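Ulp1-like SUMO protease (Chaetomium thermophilum, PDB 6DG4) probably removes SUMO from its targets as a cysteine protease of the peptidase C48 family, this chain being its C-terminal catalytic domain. Local coordinates at residues T13-E18 against G246-D251; T127-I132 against W138-I143; I211-A214 against D218-Q221. All coordinates share one frame; numbering follows the deposited sequence.

Contact 1. Residues T13-E18 against G246-D251; sequences TPLSEE and GDFTLD
Leu15 and Glu18, at the N-capped start of helix 17-27, meet Phe248 and Asp247 in the loop that follows helix 228-241. A segment near the N terminus and one near the C terminus thus come together far from the centre of the chain. Ser16 is the N-cap residue, and its OG caps the backbone N of Trp19.

The apolar part of the contact is one methyl group on one ring. Leu15 CD2 lies 3.9 Å from Phe248 CE1 and just as far from CZ. It comes to the ring obliquely, and the two side chains cross at about a right angle. Asp247 CB sits 4.2 Å above the Phe248 ring plane, over the centre of the ring. Trp19 meets the same ring, with the planes about 60° apart. Leu15 and Phe248 both rest on helix 228-241 as well, Leu15 on Gln233 and Arg234, Phe248 on Ala237 and Asn241.

The polar part joins two acids. Glu18 OE1 and Asp247 OD2 are 4.5 Å apart. A water between them donates to both oxygens, at 2.8 Å to Glu18 OE1 and 2.7 Å to Asp247 OD2. This probably eases the repulsion of the like charges. Asp247 OD2 also takes a hydrogen bond from Trp19 NE1.

Further along the loop, Thr249 forms an ST turn: Asp251 N donates to Thr249 OG1 over 3.2 Å, with an angle of 150° at the hydrogen.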
ATOM      1  N   THR A  13       6.092 -15.098  -6.813  1.00  9.57           N
ATOM      2  CA  THR A  13       6.932 -16.197  -7.258  1.00 10.04           C
ATOM      3  C   THR A  13       7.905 -16.612  -6.164  1.00 10.09           C
ATOM      4  O   THR A  13       8.273 -15.805  -5.308  1.00  9.90           O
ATOM      5  CB  THR A  13       7.736 -15.770  -8.495  1.00 11.85           C
ATOM      6  OG1 THR A  13       8.364 -14.509  -8.240  1.00 13.49           O
ATOM      7  CG2 THR A  13       6.852 -15.625  -9.711  1.00 12.61           C
ATOM      8  N   PRO A  14       8.354 -17.861  -6.179  1.00 10.78           N
ATOM      9  CA  PRO A  14       9.279 -18.323  -5.136  1.00 10.82           C
ATOM     10  C   PRO A  14      10.624 -17.610  -5.194  1.00  9.70           C
ATOM     11  O   PRO A  14      11.116 -17.240  -6.261  1.00 11.13           O
ATOM     12  CB  PRO A  14       9.424 -19.822  -5.436  1.00 12.77           C
ATOM     13  CG  PRO A  14       9.012 -19.969  -6.875  1.00 15.19           C
ATOM     14  CD  PRO A  14       7.966 -18.939  -7.104  1.00 12.96           C
ATOM     15  N   LEU A  15      11.225 -17.427  -4.021  1.00 10.74           N
ATOM     16  CA  LEU A  15      12.503 -16.742  -3.915  1.00 10.93           C
ATOM     17  C   LEU A  15      13.675 -17.669  -4.220  1.00 10.48           C
ATOM     18  O   LEU A  15      13.597 -18.891  -4.047  1.00 11.09           O
ATOM     19  CB  LEU A  15      12.686 -16.197  -2.495  1.00 11.10           C
ATOM     20  CG  LEU A  15      11.769 -15.048  -2.080  1.00 11.21           C
ATOM     21  CD1 LEU A  15      11.821 -14.877  -0.573  1.00 14.10           C
ATOM     22  CD2 LEU A  15      12.168 -13.766  -2.762  1.00 11.68           C
ATOM     23  N   SER A  16      14.777 -17.069  -4.649  1.00 10.21           N
ATOM     24  CA  SER A  16      16.034 -17.784  -4.765  1.00 10.70           C
ATOM     25  C   SER A  16      16.484 -18.310  -3.403  1.00 11.78           C
ATOM     26  O   SER A  16      16.030 -17.859  -2.346  1.00 11.45           O
ATOM     27  CB  SER A  16      17.123 -16.842  -5.269  1.00 12.22           C
ATOM     28  OG  SER A  16      17.506 -15.952  -4.235  1.00 12.62           O
ATOM     29  N   GLU A  17      17.405 -19.272  -3.431  0.61 13.47           N
ATOM     30  CA  GLU A  17      17.909 -19.822  -2.178  0.61 15.98           C
ATOM     31  C   GLU A  17      18.596 -18.751  -1.336  0.61 15.50           C
ATOM     32  O   GLU A  17      18.463 -18.743  -0.107  0.61 17.06           O
ATOM     33  CB  GLU A  17      18.832 -21.010  -2.452  0.61 17.51           C
ATOM     34  CG  GLU A  17      18.058 -22.303  -2.695  0.61 19.50           C
ATOM     35  CD  GLU A  17      18.930 -23.479  -3.101  0.61 21.08           C
ATOM     36  OE1 GLU A  17      20.114 -23.529  -2.701  0.61 22.08           O
ATOM     37  OE2 GLU A  17      18.418 -24.360  -3.825  0.61 20.63           O
ATOM     38  N   GLU A  18      19.323 -17.828  -1.976  1.00 15.79           N
ATOM     39  CA  GLU A  18      19.968 -16.752  -1.226  1.00 15.31           C
ATOM     40  C   GLU A  18      18.936 -15.931  -0.462  1.00 12.95           C
ATOM     41  O   GLU A  18      19.116 -15.634   0.724  1.00 13.54           O
ATOM     42  CB  GLU A  18      20.777 -15.849  -2.169  1.00 20.12           C
ATOM     43  CG  GLU A  18      21.367 -14.571  -1.520  1.00 48.39           C
ATOM     44  CD  GLU A  18      20.993 -13.256  -2.232  1.00 77.88           C
ATOM     45  OE1 GLU A  18      21.186 -13.115  -3.466  1.00 22.79           O
ATOM     46  OE2 GLU A  18      20.515 -12.342  -1.527  1.00 55.10           O
ATOM     47  N   GLY A 246      16.829  -3.239  -7.537  1.00 13.09           N
ATOM     48  CA  GLY A 246      17.764  -4.340  -7.681  1.00 13.58           C
ATOM     49  C   GLY A 246      17.010  -5.606  -8.023  1.00 11.87           C
ATOM     50  O   GLY A 246      16.229  -5.642  -8.977  1.00 12.77           O
ATOM     51  N   ASP A 247      17.213  -6.656  -7.222  1.00 11.24           N
ATOM     52  CA  ASP A 247      16.539  -7.916  -7.499  1.00 10.41           C
ATOM     53  C   ASP A 247      15.027  -7.755  -7.475  1.00 10.73           C
ATOM     54  O   ASP A 247      14.315  -8.534  -8.117  1.00 11.43           O
ATOM     55  CB  ASP A 247      16.919  -8.975  -6.467  1.00 12.56           C
ATOM     56  CG  ASP A 247      18.315  -9.509  -6.648  1.00 13.65           C
ATOM     57  OD1 ASP A 247      19.128  -8.932  -7.398  1.00 13.63           O
ATOM     58  OD2 ASP A 247      18.586 -10.546  -6.022  1.00 17.60           O
ATOM     59  N   PHE A 248      14.520  -6.769  -6.735  1.00  9.63           N
ATOM     60  CA  PHE A 248      13.084  -6.613  -6.527  1.00  9.50           C
ATOM     61  C   PHE A 248      12.514  -5.388  -7.226  1.00 10.09           C
ATOM     62  O   PHE A 248      11.428  -4.925  -6.870  1.00 11.86           O
ATOM     63  CB  PHE A 248      12.755  -6.646  -5.031  1.00  9.45           C
ATOM     64  CG  PHE A 248      13.189  -7.925  -4.373  1.00  9.73           C
ATOM     65  CD1 PHE A 248      12.685  -9.135  -4.814  1.00 12.70           C
ATOM     66  CD2 PHE A 248      14.130  -7.932  -3.363  1.00 11.19           C
ATOM     67  CE1 PHE A 248      13.096 -10.324  -4.252  1.00 12.29           C
ATOM     68  CE2 PHE A 248      14.542  -9.125  -2.796  1.00 12.30           C
ATOM     69  CZ  PHE A 248      14.029 -10.316  -3.243  1.00 11.52           C
ATOM     70  N   THR A 249      13.196  -4.873  -8.242  1.00 10.66           N
ATOM     71  CA  THR A 249      12.567  -3.855  -9.063  1.00 12.15           C
ATOM     72  C   THR A 249      11.247  -4.381  -9.622  1.00 11.94           C
ATOM     73  O   THR A 249      11.089  -5.575  -9.899  1.00 15.12           O
ATOM     74  CB  THR A 249      13.487  -3.411 -10.198  1.00 13.60           C
ATOM     75  OG1 THR A 249      12.836  -2.363 -10.927  1.00 14.28           O
ATOM     76  CG2 THR A 249      13.812  -4.563 -11.139  1.00 16.08           C
ATOM     77  N   LEU A 250      10.285  -3.474  -9.755  1.00 12.34           N
ATOM     78  CA  LEU A 250       8.992  -3.783 -10.349  1.00 12.63           C
ATOM     79  C   LEU A 250       8.958  -3.465 -11.844  1.00 13.87           C
ATOM     80  O   LEU A 250       7.882  -3.503 -12.447  1.00 15.78           O
ATOM     81  CB  LEU A 250       7.879  -3.050  -9.584  1.00 13.00           C
ATOM     82  CG  LEU A 250       7.703  -3.467  -8.113  1.00 12.40           C
ATOM     83  CD1 LEU A 250       6.850  -2.466  -7.338  1.00 12.96           C
ATOM     84  CD2 LEU A 250       7.105  -4.869  -7.985  1.00 15.14           C
ATOM     85  N   ASP A 251      10.123  -3.203 -12.456  1.00 14.36           N
ATOM     86  CA  ASP A 251      10.182  -2.778 -13.853  1.00 15.96           C
ATOM     87  C   ASP A 251       9.476  -3.748 -14.800  1.00 17.00           C
ATOM     88  O   ASP A 251       8.849  -3.322 -15.775  1.00 17.91           O
ATOM     89  CB  ASP A 251      11.639  -2.633 -14.303  1.00 17.58           C
ATOM     90  CG  ASP A 251      12.288  -1.334 -13.841  1.00 20.36           C
ATOM     91  OD1 ASP A 251      11.617  -0.455 -13.250  1.00 18.99           O
ATOM     92  OD2 ASP A 251      13.505  -1.202 -14.086  1.00 22.43           O
TER
HETATM   93  O   HOH W   1      21.121 -10.812  -5.092  1.00 26.47           O

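Contact 2. Residues T127-I132 against W138-I143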
ATOM      1  N   THR A 127      -1.640   8.207  -8.009  1.00  9.84           N
ATOM      2  CA  THR A 127      -2.125   7.233  -7.041  1.00  9.04           C
ATOM      3  C   THR A 127      -1.829   7.711  -5.633  1.00  9.34           C
ATOM      4  O   THR A 127      -0.679   8.023  -5.314  1.00 10.23           O
ATOM      5  CB  THR A 127      -1.420   5.893  -7.259  1.00 10.58           C
ATOM      6  OG1 THR A 127      -1.549   5.520  -8.632  1.00 11.84           O
ATOM      7  CG2 THR A 127      -2.023   4.821  -6.384  1.00 12.40           C
ATOM      8  N   ILE A 128      -2.864   7.739  -4.795  1.00  9.05           N
ATOM      9  CA  ILE A 128      -2.741   8.013  -3.367  1.00  9.07           C
ATOM     10  C   ILE A 128      -3.160   6.748  -2.627  1.00  8.85           C
ATOM     11  O   ILE A 128      -4.302   6.292  -2.766  1.00 10.28           O
ATOM     12  CB  ILE A 128      -3.608   9.209  -2.943  1.00  9.89           C
ATOM     13  CG1 ILE A 128      -3.196  10.468  -3.715  1.00 10.56           C
ATOM     14  CG2 ILE A 128      -3.507   9.426  -1.436  1.00 10.58           C
ATOM     15  CD1 ILE A 128      -4.113  11.659  -3.473  1.00 11.51           C
ATOM     16  N   LEU A 129      -2.242   6.188  -1.843  1.00  9.06           N
ATOM     17  CA  LEU A 129      -2.463   4.945  -1.114  1.00  9.80           C
ATOM     18  C   LEU A 129      -2.709   5.258   0.359  1.00  9.02           C
ATOM     19  O   LEU A 129      -1.844   5.836   1.026  1.00  9.76           O
ATOM     20  CB  LEU A 129      -1.236   4.043  -1.257  1.00  9.72           C
ATOM     21  CG  LEU A 129      -0.844   3.643  -2.686  1.00  9.48           C
ATOM     22  CD1 LEU A 129       0.517   2.949  -2.677  1.00 11.23           C
ATOM     23  CD2 LEU A 129      -1.898   2.738  -3.319  1.00 11.37           C
ATOM     24  N   ILE A 130      -3.878   4.880   0.862  1.00  9.99           N
ATOM     25  CA  ILE A 130      -4.281   5.157   2.234  1.00  9.69           C
ATOM     26  C   ILE A 130      -4.586   3.833   2.920  1.00  9.64           C
ATOM     27  O   ILE A 130      -5.637   3.231   2.697  1.00  9.58           O
ATOM     28  CB  ILE A 130      -5.499   6.101   2.285  1.00 11.42           C
ATOM     29  CG1 ILE A 130      -5.165   7.444   1.635  1.00 14.57           C
ATOM     30  CG2 ILE A 130      -5.963   6.296   3.725  1.00 12.95           C
ATOM     31  CD1 ILE A 130      -6.384   8.313   1.367  1.00 14.84           C
ATOM     32  N   PRO A 131      -3.669   3.329   3.748  1.00 10.10           N
ATOM     33  CA  PRO A 131      -3.955   2.101   4.502  1.00  9.99           C
ATOM     34  C   PRO A 131      -4.925   2.396   5.636  1.00 10.21           C
ATOM     35  O   PRO A 131      -4.751   3.361   6.383  1.00 13.77           O
ATOM     36  CB  PRO A 131      -2.583   1.672   5.041  1.00 12.76           C
ATOM     37  CG  PRO A 131      -1.585   2.634   4.503  1.00 18.09           C
ATOM     38  CD  PRO A 131      -2.329   3.856   4.048  1.00 12.51           C
ATOM     39  N   ILE A 132      -5.942   1.549   5.766  1.00  9.52           N
ATOM     40  CA  ILE A 132      -7.021   1.741   6.727  1.00 10.20           C
ATOM     41  C   ILE A 132      -7.077   0.521   7.629  1.00  9.96           C
ATOM     42  O   ILE A 132      -7.175  -0.610   7.142  1.00 11.79           O
ATOM     43  CB  ILE A 132      -8.373   1.924   6.013  1.00 11.13           C
ATOM     44  CG1 ILE A 132      -8.381   3.235   5.223  1.00 12.13           C
ATOM     45  CG2 ILE A 132      -9.517   1.879   7.020  1.00 13.16           C
ATOM     46  CD1 ILE A 132      -9.634   3.462   4.394  1.00 13.35           C
ATOM     47  N   TRP A 138      -7.278  -4.678   8.071  1.00  9.77           N
ATOM     48  CA  TRP A 138      -6.616  -3.772   7.149  1.00  9.14           C
ATOM     49  C   TRP A 138      -7.269  -3.844   5.779  1.00 10.27           C
ATOM     50  O   TRP A 138      -7.477  -4.937   5.240  1.00 10.69           O
ATOM     51  CB  TRP A 138      -5.144  -4.155   6.985  1.00  9.91           C
ATOM     52  CG  TRP A 138      -4.285  -3.736   8.108  1.00 10.97           C
ATOM     53  CD1 TRP A 138      -3.839  -4.515   9.124  1.00 11.70           C
ATOM     54  CD2 TRP A 138      -3.750  -2.427   8.338  1.00 11.86           C
ATOM     55  NE1 TRP A 138      -3.065  -3.776   9.983  1.00 14.59           N
ATOM     56  CE2 TRP A 138      -2.987  -2.491   9.515  1.00 13.85           C
ATOM     57  CE3 TRP A 138      -3.840  -1.207   7.659  1.00 13.70           C
ATOM     58  CZ2 TRP A 138      -2.326  -1.387  10.035  1.00 15.03           C
ATOM     59  CZ3 TRP A 138      -3.183  -0.111   8.178  1.00 15.97           C
ATOM     60  CH2 TRP A 138      -2.436  -0.209   9.353  1.00 15.72           C
ATOM     61  N   THR A 139      -7.541  -2.667   5.216  1.00  9.79           N
ATOM     62  CA  THR A 139      -8.015  -2.484   3.854  1.00  9.02           C
ATOM     63  C   THR A 139      -7.233  -1.321   3.251  1.00  8.54           C
ATOM     64  O   THR A 139      -6.426  -0.673   3.926  1.00  8.63           O
ATOM     65  CB  THR A 139      -9.523  -2.208   3.819  1.00  9.59           C
ATOM     66  OG1 THR A 139      -9.823  -1.009   4.551  1.00 10.65           O
ATOM     67  CG2 THR A 139     -10.303  -3.388   4.396  1.00 11.53           C
ATOM     68  N   LEU A 140      -7.483  -1.053   1.971  1.00  9.23           N
ATOM     69  CA  LEU A 140      -6.726  -0.065   1.214  1.00  9.42           C
ATOM     70  C   LEU A 140      -7.687   0.892   0.530  1.00  8.79           C
ATOM     71  O   LEU A 140      -8.503   0.469  -0.293  1.00 11.59           O
ATOM     72  CB  LEU A 140      -5.867  -0.748   0.147  1.00  8.95           C
ATOM     73  CG  LEU A 140      -4.993   0.200  -0.676  1.00  9.55           C
ATOM     74  CD1 LEU A 140      -3.873   0.777   0.179  1.00 10.83           C
ATOM     75  CD2 LEU A 140      -4.446  -0.503  -1.911  1.00 10.15           C
ATOM     76  N   ALA A 141      -7.574   2.176   0.843  1.00  8.87           N
ATOM     77  CA  ALA A 141      -8.228   3.204   0.049  1.00  9.48           C
ATOM     78  C   ALA A 141      -7.237   3.699  -0.995  1.00  9.63           C
ATOM     79  O   ALA A 141      -6.041   3.832  -0.721  1.00  9.76           O
ATOM     80  CB  ALA A 141      -8.704   4.358   0.929  1.00 12.06           C
ATOM     81  N   VAL A 142      -7.741   3.957  -2.195  1.00 10.14           N
ATOM     82  CA  VAL A 142      -6.920   4.419  -3.306  1.00  9.43           C
ATOM     83  C   VAL A 142      -7.652   5.577  -3.960  1.00  9.55           C
ATOM     84  O   VAL A 142      -8.786   5.417  -4.427  1.00 11.89           O
ATOM     85  CB  VAL A 142      -6.650   3.306  -4.332  1.00 10.39           C
ATOM     86  CG1 VAL A 142      -5.726   3.808  -5.446  1.00 11.94           C
ATOM     87  CG2 VAL A 142      -6.050   2.086  -3.655  1.00 11.69           C
ATOM     88  N   ILE A 143      -7.020   6.735  -3.989  1.00  9.26           N
ATOM     89  CA  ILE A 143      -7.517   7.865  -4.756  1.00  9.51           C
ATOM     90  C   ILE A 143      -6.656   7.967  -6.005  1.00  9.30           C
ATOM     91  O   ILE A 143      -5.423   7.876  -5.930  1.00  9.77           O
ATOM     92  CB  ILE A 143      -7.480   9.162  -3.932  1.00 10.10           C
ATOM     93  CG1 ILE A 143      -8.317   9.009  -2.657  1.00 10.68           C
ATOM     94  CG2 ILE A 143      -7.983  10.332  -4.770  1.00 10.37           C
ATOM     95  CD1 ILE A 143      -8.165  10.167  -1.668  1.00 11.56           C
TER
HETATM   96  O   HOH W   2     -10.320  -1.492   7.211  1.00 12.62           O
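Ile128 and Ile143, Ile130 and Ala141, and Ile132 and Thr139 are the hydrogen-bonded pairs of an antiparallel beta hairpin in the central sheet. Each pair makes two backbone bonds, six in all. Ile128 N donates to Ile143 O over 2.8 Å. Leu129 with Val142 and Pro131 with Leu140 are the non-hydrogen-bonded pairs between them. Val142 CA adds a C-H...O contact to Ile128 O at 3.3 Å.

Both faces are largely apolar where the helices pack. On the face of Ile128, Ile130, Ile132, Thr139, Ala141 and Ile143, Ile132 CD1 reaches diagonally across to Ala141 CB on the other strand, at 3.7 Å. Ile130 CD1 meets Ile143 CD1 at 4.0 Å. Helix 163-177 packs on this face through Val165, Leu169 and Val173. On the other face, Leu129 CD2 touches Val142 CG2 at 4.2 Å. Pro131 CB approaches the Trp138 indole obliquely, 3.7 Å from CZ3. Helices 62-80 and 202-215 both touch this indole.

Polar side-chain bonds gather at Thr139. Its OG1 is hydrogen-bonded to His152 NE2 and shares a water with Ile132 O, 2.7 Å from OG1.

Pro131 has no N-H, but its non-hydrogen-bonded place means the hairpin loses no cross-strand bond. The six bonds satisfy the inward-facing groups, while Leu129 and Leu140 bond outward to strands 89-91 and 149-153, at Thr90 and Leu153.

Contact 3. Residues I211-A214 against D218-Q221; sequences ICLA and DPAQ
Pro219 lays its ring against Cys212 and Leu213, two consecutive residues of helix 202-215. Its CB is 4.0 Å from Cys212 CB and equally far from the sulfur, SG. The next atom, CG, is the tip of the ring and moves away from the cysteine. It meets Leu213 CD2 at 4.2 Å. From there the ring closes through CD, which touches both helix side chains. CD is 4.1 Å from Leu213 CD2 and 4.1 Å from Cys212 CB. Cys212 CB sits over the face of the five-membered ring, close to its centre. Leu213 CD2 comes in at an angle, beside CG and CD.

Cys212 points its CB toward the proline. With chi1 at -70° the sulfur swings away from the carbonyl carbon, which brings it against the CA side of the ring, 3.9 Å from Pro219 CA. Leu213 starts off in another direction, and only its CD2 branch bends round to the ring. Its chi1 of -94° is well off a staggered value. The contacts across the two segments are all van der Waals, with no hydrogen bond.

Helix 202-215 packs on the central sheet of the Ulp1-type (peptidase C48) catalytic domain, related to the papain-like cysteine proteases. Pro219 belongs to the loop that leaves the helix for helix 228-241. That loop bends here in a type I beta turn, with Pro219 and Ala220 in the two middle places. Gln221 N donates to Asp218 O over 3.1 Å. Asp218 OD1 adds a weak bond from Ala220 N at 3.0 Å.

The N-terminal arm of the chain covers this corner. Leu11 touches Cys212, Leu4 touches Pro219, and Arg5 bonds to the backbone of Asp218.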
ATOM      1  N   ILE A 211       0.409  -2.779  -4.402  1.00  8.42           N
ATOM      2  CA  ILE A 211       1.360  -2.996  -5.488  1.00  8.40           C
ATOM      3  C   ILE A 211       0.630  -2.962  -6.821  1.00  8.48           C
ATOM      4  O   ILE A 211       1.039  -2.277  -7.764  1.00  9.02           O
ATOM      5  CB  ILE A 211       2.105  -4.332  -5.315  1.00  9.04           C
ATOM      6  CG1 ILE A 211       2.988  -4.344  -4.068  1.00  9.32           C
ATOM      7  CG2 ILE A 211       2.943  -4.619  -6.566  1.00 10.52           C
ATOM      8  CD1 ILE A 211       3.595  -5.713  -3.772  1.00 11.71           C
ATOM      9  N   CYS A 212      -0.470  -3.709  -6.916  1.00  8.58           N
ATOM     10  CA  CYS A 212      -1.201  -3.794  -8.174  1.00  8.86           C
ATOM     11  C   CYS A 212      -1.737  -2.431  -8.601  1.00  8.25           C
ATOM     12  O   CYS A 212      -1.507  -1.990  -9.733  1.00  9.32           O
ATOM     13  CB  CYS A 212      -2.328  -4.818  -8.047  1.00  8.92           C
ATOM     14  SG  CYS A 212      -1.743  -6.537  -7.947  1.00  9.86           S
ATOM     15  N   LEU A 213      -2.457  -1.742  -7.721  1.00  8.72           N
ATOM     16  CA  LEU A 213      -3.049  -0.471  -8.127  1.00  8.79           C
ATOM     17  C   LEU A 213      -1.976   0.552  -8.493  1.00 10.32           C
ATOM     18  O   LEU A 213      -2.130   1.290  -9.472  1.00 11.57           O
ATOM     19  CB  LEU A 213      -3.997   0.055  -7.052  1.00 10.62           C
ATOM     20  CG  LEU A 213      -5.463  -0.335  -7.244  1.00 11.73           C
ATOM     21  CD1 LEU A 213      -6.091   0.488  -8.368  1.00 15.29           C
ATOM     22  CD2 LEU A 213      -5.610  -1.827  -7.521  1.00 12.28           C
ATOM     23  N   ALA A 214      -0.874   0.599  -7.733  1.00  9.07           N
ATOM     24  CA  ALA A 214       0.179   1.564  -8.034  1.00  9.21           C
ATOM     25  C   ALA A 214       0.803   1.312  -9.399  1.00  9.45           C
ATOM     26  O   ALA A 214       1.230   2.260 -10.067  1.00 10.87           O
ATOM     27  CB  ALA A 214       1.271   1.515  -6.965  1.00 11.11           C
ATOM     28  N   ASP A 218      -4.209  -5.401 -12.716  1.00  9.89           N
ATOM     29  CA  ASP A 218      -5.494  -5.873 -12.209  1.00  9.88           C
ATOM     30  C   ASP A 218      -5.295  -6.933 -11.130  1.00  9.52           C
ATOM     31  O   ASP A 218      -4.860  -8.050 -11.433  1.00 10.14           O
ATOM     32  CB  ASP A 218      -6.311  -6.452 -13.365  1.00 10.92           C
ATOM     33  CG  ASP A 218      -7.730  -6.803 -12.967  1.00 14.87           C
ATOM     34  OD1 ASP A 218      -7.999  -6.948 -11.756  1.00 14.97           O
ATOM     35  OD2 ASP A 218      -8.579  -6.947 -13.876  1.00 18.30           O
ATOM     36  N   PRO A 219      -5.608  -6.638  -9.863  1.00  9.45           N
ATOM     37  CA  PRO A 219      -5.339  -7.633  -8.811  1.00  9.74           C
ATOM     38  C   PRO A 219      -6.130  -8.919  -8.966  1.00  8.88           C
ATOM     39  O   PRO A 219      -5.627  -9.990  -8.601  1.00  9.49           O
ATOM     40  CB  PRO A 219      -5.688  -6.887  -7.513  1.00  9.93           C
ATOM     41  CG  PRO A 219      -6.670  -5.844  -7.931  1.00 10.01           C
ATOM     42  CD  PRO A 219      -6.225  -5.416  -9.315  1.00  9.26           C
ATOM     43  N   ALA A 220      -7.353  -8.845  -9.507  1.00 10.39           N
ATOM     44  CA  ALA A 220      -8.171 -10.038  -9.691  1.00 10.01           C
ATOM     45  C   ALA A 220      -7.557 -11.009 -10.689  1.00 10.80           C
ATOM     46  O   ALA A 220      -7.846 -12.208 -10.629  1.00 13.14           O
ATOM     47  CB  ALA A 220      -9.569  -9.639 -10.168  1.00 11.42           C
ATOM     48  N   GLN A 221      -6.718 -10.521 -11.593  1.00  8.99           N
ATOM     49  CA  GLN A 221      -6.044 -11.361 -12.569  1.00 10.42           C
ATOM     50  C   GLN A 221      -4.668 -11.815 -12.105  1.00 11.12           C
ATOM     51  O   GLN A 221      -4.030 -12.598 -12.812  1.00 13.46           O
ATOM     52  CB  GLN A 221      -5.903 -10.588 -13.892  1.00 11.57           C
ATOM     53  CG  GLN A 221      -7.241 -10.235 -14.523  1.00 11.89           C
ATOM     54  CD  GLN A 221      -7.129  -9.367 -15.764  1.00 13.26           C
ATOM     55  OE1 GLN A 221      -6.090  -8.766 -16.032  1.00 14.05           O
ATOM     56  NE2 GLN A 221      -8.215  -9.297 -16.528  1.00 14.73           N
TER

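In the fold
From the N terminus, the chain first reaches 13-18. Contact 1 closes only when it returns at 246-251, so it ties the start of helix 17-27 to the loop after helix 228-241 across 227 residues. Contacts 2 and 3 are both nested inside that long loop. Contact 2 is a local hairpin in the central sheet, closed before contact 3 opens. Contact 3 joins helix 202-215 to the loop after it. Contacts 2 and 3 follow in series and touch: Thr127 CG2 lies 4.3 Å from Ala214 CA, where the sheet packs on the helix. Contact 1 is peripheral, its centre about 25 Å from that of contact 2 and about 18 Å from that of contact 3.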